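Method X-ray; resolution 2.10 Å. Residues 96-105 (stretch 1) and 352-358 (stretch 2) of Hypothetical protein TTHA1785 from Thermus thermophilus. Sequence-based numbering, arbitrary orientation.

Stretch 1, residues 96-105: GVVSPGGVGF
Stretch 2, residues 352-358: VLVHRKG

Two segments of one chain, at least 252 residues apart wherever they touch, bury 396 Å² between them. The second is the regular partner: residues 352-357 are strand, with phi/psi from about -132/160 at Val-352 to -119/114 at Lys-357. The alternation of a strand sends the CA-to-CB bonds of Leu-353, His-355 and Lys-357 toward the first stretch, while that of Arg-356 points away. The first stretch is strand at Val-97 and Val-98, then takes helical angles from Pro-100 (-54/-35) through Gly-102 (-83/-9). The closest CA pairs narrow along the contact: Val-98 CA to Leu-353 CA 7.8 Å, Gly-102 CA to His-355 CA 5.6 Å, Val-103 CA to Lys-357 CA 4.8 Å.

The turn is held by its own backbone. Gly-102 N donates to Ser-99 O (2.7 Å), while Val-103 N and Gly-104 N both donate to Pro-100 O (3.1 and 3.0 Å). A weak bond from Gly-101 N to Ser-99 OG (3.3 Å, 125°), with the serine at chi1 t, adds a side chain to this network. Proline, its phi restricted by the ring, suits the -54° at position 100.

A well-formed hydrogen bond joins the stretches: Ser-99 N donates to His-355 NE2 at 2.9 Å and a nearly straight 170°. The acceptor nitrogen therefore carries no proton in this bond; ND1 is hydrogen-bonded elsewhere in the structure. His-355, with chi1 m (-69°) and chi2 75°, presents its ring edge to Ser-99 N, to Val-98 CA (3.4 Å from NE2) and to Val-97 O (3.5 Å from CE1). An imidazole thus offers a backbone amide an acceptor in a flat, rigid ring, set in place by chi1 and chi2.

Val-98 and Leu-353 make the apolar contact: Val-98, chi1 p, places CB 3.7 Å from CD2 of Leu-353, whose rotamer is t,p. In a separate van der Waals contact, Val-103, chi1 t, brings CG2 within 4.2 Å of His-355 CD2, although its CA-to-CB bond points away.

Glycines allow the close approach at the turn. An ideal CB on Gly-102 would lie 2.8 Å from His-355 CD2, a clash. On Gly-104 it would lie 3.1 Å from Lys-357 CG, and the backbone angles of 103/158 would also jam it against the preceding carbonyl.

Lys-357 runs along this surface with chi angles t,t,m,t. Its aliphatic part meets carbonyl oxygens, Gly-102 O lying 3.5 Å from CB and Val-103 O 3.3 Å from CG. The long chain carries NZ to 2.9 Å from Gly-101 O; NZ is hydrogen-bonded elsewhere in the structure. Beyond it, Gly-358 suits its positive phi (65/43).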

ATOM      1  N   GLY A  96      19.753 -14.277   2.174  1.00 27.24           N
ATOM      2  CA  GLY A  96      18.472 -13.902   1.609  1.00 27.40           C
ATOM      3  C   GLY A  96      18.558 -13.069   0.340  1.00 27.07           C
ATOM      4  O   GLY A  96      19.560 -12.402   0.078  1.00 27.29           O
ATOM      5  N   VAL A  97      17.492 -13.098  -0.447  1.00 25.63           N
ATOM      6  CA  VAL A  97      17.456 -12.360  -1.696  1.00 25.36           C
ATOM      7  C   VAL A  97      16.389 -11.278  -1.705  1.00 26.48           C
ATOM      8  O   VAL A  97      15.529 -11.230  -0.823  1.00 26.88           O
ATOM      9  CB  VAL A  97      17.176 -13.311  -2.884  1.00 27.90           C
ATOM     10  CG1 VAL A  97      18.341 -14.272  -3.078  1.00 25.86           C
ATOM     11  CG2 VAL A  97      15.866 -14.089  -2.651  1.00 26.71           C
ATOM     12  N   VAL A  98      16.465 -10.393  -2.691  1.00 25.76           N
ATOM     13  CA  VAL A  98      15.469  -9.341  -2.866  1.00 25.03           C
ATOM     14  C   VAL A  98      14.970  -9.503  -4.297  1.00 25.77           C
ATOM     15  O   VAL A  98      15.775  -9.665  -5.227  1.00 26.05           O
ATOM     16  CB  VAL A  98      16.046  -7.897  -2.668  1.00 24.51           C
ATOM     17  CG1 VAL A  98      17.263  -7.661  -3.565  1.00 25.20           C
ATOM     18  CG2 VAL A  98      14.947  -6.856  -3.014  1.00 23.53           C
ATOM     19  N   SER A  99      13.653  -9.484  -4.475  1.00 25.89           N
ATOM     20  CA  SER A  99      13.073  -9.656  -5.804  1.00 28.25           C
ATOM     21  C   SER A  99      12.098  -8.569  -6.228  1.00 29.19           C
ATOM     22  O   SER A  99      11.073  -8.368  -5.582  1.00 28.76           O
ATOM     23  CB  SER A  99      12.359 -10.990  -5.896  1.00 27.74           C
ATOM     24  OG  SER A  99      11.655 -11.051  -7.116  1.00 30.83           O
ATOM     25  N   PRO A 100      12.398  -7.861  -7.332  1.00 29.78           N
ATOM     26  CA  PRO A 100      11.509  -6.796  -7.811  1.00 30.20           C
ATOM     27  C   PRO A 100      10.087  -7.319  -8.006  1.00 30.01           C
ATOM     28  O   PRO A 100       9.111  -6.606  -7.779  1.00 32.26           O
ATOM     29  CB  PRO A 100      12.151  -6.377  -9.134  1.00 30.98           C
ATOM     30  CG  PRO A 100      13.605  -6.646  -8.908  1.00 28.84           C
ATOM     31  CD  PRO A 100      13.593  -7.977  -8.189  1.00 29.69           C
ATOM     32  N   GLY A 101       9.978  -8.574  -8.428  1.00 30.99           N
ATOM     33  CA  GLY A 101       8.667  -9.160  -8.637  1.00 29.75           C
ATOM     34  C   GLY A 101       7.932  -9.345  -7.323  1.00 31.27           C
ATOM     35  O   GLY A 101       6.710  -9.517  -7.306  1.00 29.77           O
ATOM     36  N   GLY A 102       8.682  -9.316  -6.223  1.00 29.92           N
ATOM     37  CA  GLY A 102       8.092  -9.483  -4.906  1.00 31.58           C
ATOM     38  C   GLY A 102       7.528  -8.187  -4.366  1.00 31.84           C
ATOM     39  O   GLY A 102       6.864  -8.166  -3.338  1.00 31.40           O
ATOM     40  N   VAL A 103       7.813  -7.094  -5.059  1.00 33.03           N
ATOM     41  CA  VAL A 103       7.332  -5.783  -4.653  1.00 32.91           C
ATOM     42  C   VAL A 103       6.232  -5.354  -5.630  1.00 33.83           C
ATOM     43  O   VAL A 103       5.228  -4.777  -5.236  1.00 36.01           O
ATOM     44  CB  VAL A 103       8.479  -4.738  -4.687  1.00 32.29           C
ATOM     45  CG1 VAL A 103       7.923  -3.335  -4.443  1.00 31.42           C
ATOM     46  CG2 VAL A 103       9.533  -5.070  -3.631  1.00 31.28           C
ATOM     47  N   GLY A 104       6.423  -5.657  -6.907  1.00 34.21           N
ATOM     48  CA  GLY A 104       5.443  -5.272  -7.902  1.00 36.12           C
ATOM     49  C   GLY A 104       5.962  -4.063  -8.660  1.00 37.28           C
ATOM     50  O   GLY A 104       6.818  -3.316  -8.166  1.00 36.51           O
ATOM     51  N   PHE A 105       5.440  -3.846  -9.857  1.00 38.56           N
ATOM     52  CA  PHE A 105       5.916  -2.729 -10.644  1.00 39.17           C
ATOM     53  C   PHE A 105       5.621  -1.358 -10.075  1.00 37.08           C
ATOM     54  O   PHE A 105       6.500  -0.500 -10.076  1.00 36.86           O
ATOM     55  CB  PHE A 105       5.455  -2.872 -12.100  1.00 43.81           C
ATOM     56  CG  PHE A 105       6.356  -3.788 -12.905  1.00 48.79           C
ATOM     57  CD1 PHE A 105       6.327  -5.169 -12.703  1.00 50.34           C
ATOM     58  CD2 PHE A 105       7.343  -3.258 -13.741  1.00 50.96           C
ATOM     59  CE1 PHE A 105       7.280  -6.008 -13.315  1.00 52.96           C
ATOM     60  CE2 PHE A 105       8.297  -4.084 -14.354  1.00 50.63           C
ATOM     61  CZ  PHE A 105       8.269  -5.456 -14.139  1.00 51.88           C
ATOM     62  N   VAL A 352      15.056  -8.392   9.051  1.00 25.86           N
ATOM     63  CA  VAL A 352      14.757  -9.129   7.836  1.00 23.65           C
ATOM     64  C   VAL A 352      14.150  -8.183   6.827  1.00 23.74           C
ATOM     65  O   VAL A 352      13.686  -7.111   7.188  1.00 25.98           O
ATOM     66  CB  VAL A 352      13.782 -10.306   8.102  1.00 23.34           C
ATOM     67  CG1 VAL A 352      14.427 -11.316   9.034  1.00 23.67           C
ATOM     68  CG2 VAL A 352      12.484  -9.790   8.694  1.00 24.03           C
ATOM     69  N   LEU A 353      14.193  -8.564   5.558  1.00 23.78           N
ATOM     70  CA  LEU A 353      13.618  -7.753   4.501  1.00 23.29           C
ATOM     71  C   LEU A 353      12.253  -8.357   4.161  1.00 22.19           C
ATOM     72  O   LEU A 353      12.175  -9.499   3.703  1.00 20.72           O
ATOM     73  CB  LEU A 353      14.512  -7.775   3.259  1.00 24.35           C
ATOM     74  CG  LEU A 353      13.932  -7.029   2.054  1.00 24.89           C
ATOM     75  CD1 LEU A 353      13.921  -5.540   2.347  1.00 23.30           C
ATOM     76  CD2 LEU A 353      14.763  -7.343   0.802  1.00 25.17           C
ATOM     77  N   VAL A 354      11.190  -7.584   4.356  1.00 20.87           N
ATOM     78  CA  VAL A 354       9.842  -8.075   4.088  1.00 22.07           C
ATOM     79  C   VAL A 354       9.254  -7.553   2.782  1.00 24.14           C
ATOM     80  O   VAL A 354       9.038  -6.344   2.638  1.00 22.07           O
ATOM     81  CB  VAL A 354       8.877  -7.689   5.235  1.00 23.24           C
ATOM     82  CG1 VAL A 354       7.491  -8.329   5.005  1.00 22.80           C
ATOM     83  CG2 VAL A 354       9.467  -8.129   6.568  1.00 22.19           C
ATOM     84  N   HIS A 355       8.997  -8.476   1.846  1.00 24.20           N
ATOM     85  CA  HIS A 355       8.414  -8.146   0.553  1.00 24.09           C
ATOM     86  C   HIS A 355       6.899  -8.215   0.737  1.00 25.51           C
ATOM     87  O   HIS A 355       6.357  -9.210   1.256  1.00 24.72           O
ATOM     88  CB  HIS A 355       8.782  -9.172  -0.538  1.00 26.51           C
ATOM     89  CG  HIS A 355      10.223  -9.164  -0.954  1.00 27.90           C
ATOM     90  ND1 HIS A 355      11.231  -9.695  -0.177  1.00 27.46           N
ATOM     91  CD2 HIS A 355      10.811  -8.736  -2.099  1.00 26.73           C
ATOM     92  CE1 HIS A 355      12.379  -9.601  -0.829  1.00 30.50           C
ATOM     93  NE2 HIS A 355      12.152  -9.024  -1.998  1.00 27.17           N
ATOM     94  N   ARG A 356       6.220  -7.165   0.300  1.00 23.03           N
ATOM     95  CA  ARG A 356       4.774  -7.109   0.395  1.00 24.29           C
ATOM     96  C   ARG A 356       4.269  -6.576  -0.919  1.00 23.49           C
ATOM     97  O   ARG A 356       4.543  -5.433  -1.267  1.00 24.25           O
ATOM     98  CB  ARG A 356       4.318  -6.171   1.532  1.00 20.84           C
ATOM     99  CG  ARG A 356       4.683  -6.622   2.964  1.00 22.70           C
ATOM    100  CD  ARG A 356       3.874  -5.842   4.026  1.00 22.01           C
ATOM    101  NE  ARG A 356       4.191  -6.240   5.397  1.00 24.33           N
ATOM    102  CZ  ARG A 356       5.177  -5.720   6.129  1.00 23.34           C
ATOM    103  NH1 ARG A 356       5.387  -6.157   7.362  1.00 21.48           N
ATOM    104  NH2 ARG A 356       5.959  -4.763   5.636  1.00 24.81           N
ATOM    105  N   LYS A 357       3.557  -7.411  -1.662  1.00 25.15           N
ATOM    106  CA  LYS A 357       2.983  -6.996  -2.934  1.00 27.44           C
ATOM    107  C   LYS A 357       1.495  -7.160  -2.755  1.00 26.33           C
ATOM    108  O   LYS A 357       1.010  -8.285  -2.598  1.00 26.41           O
ATOM    109  CB  LYS A 357       3.439  -7.887  -4.095  1.00 28.49           C
ATOM    110  CG  LYS A 357       3.052  -7.288  -5.455  1.00 32.18           C
ATOM    111  CD  LYS A 357       2.850  -8.312  -6.567  1.00 33.19           C
ATOM    112  CE  LYS A 357       3.990  -9.286  -6.697  1.00 32.27           C
ATOM    113  NZ  LYS A 357       3.908 -10.088  -7.946  1.00 33.51           N
ATOM    114  N   GLY A 358       0.768  -6.049  -2.776  1.00 27.09           N
ATOM    115  CA  GLY A 358      -0.672  -6.117  -2.584  1.00 27.83           C
ATOM    116  C   GLY A 358      -1.014  -6.600  -1.183  1.00 29.71           C
ATOM    117  O   GLY A 358      -1.884  -7.449  -0.993  1.00 29.99           O
TER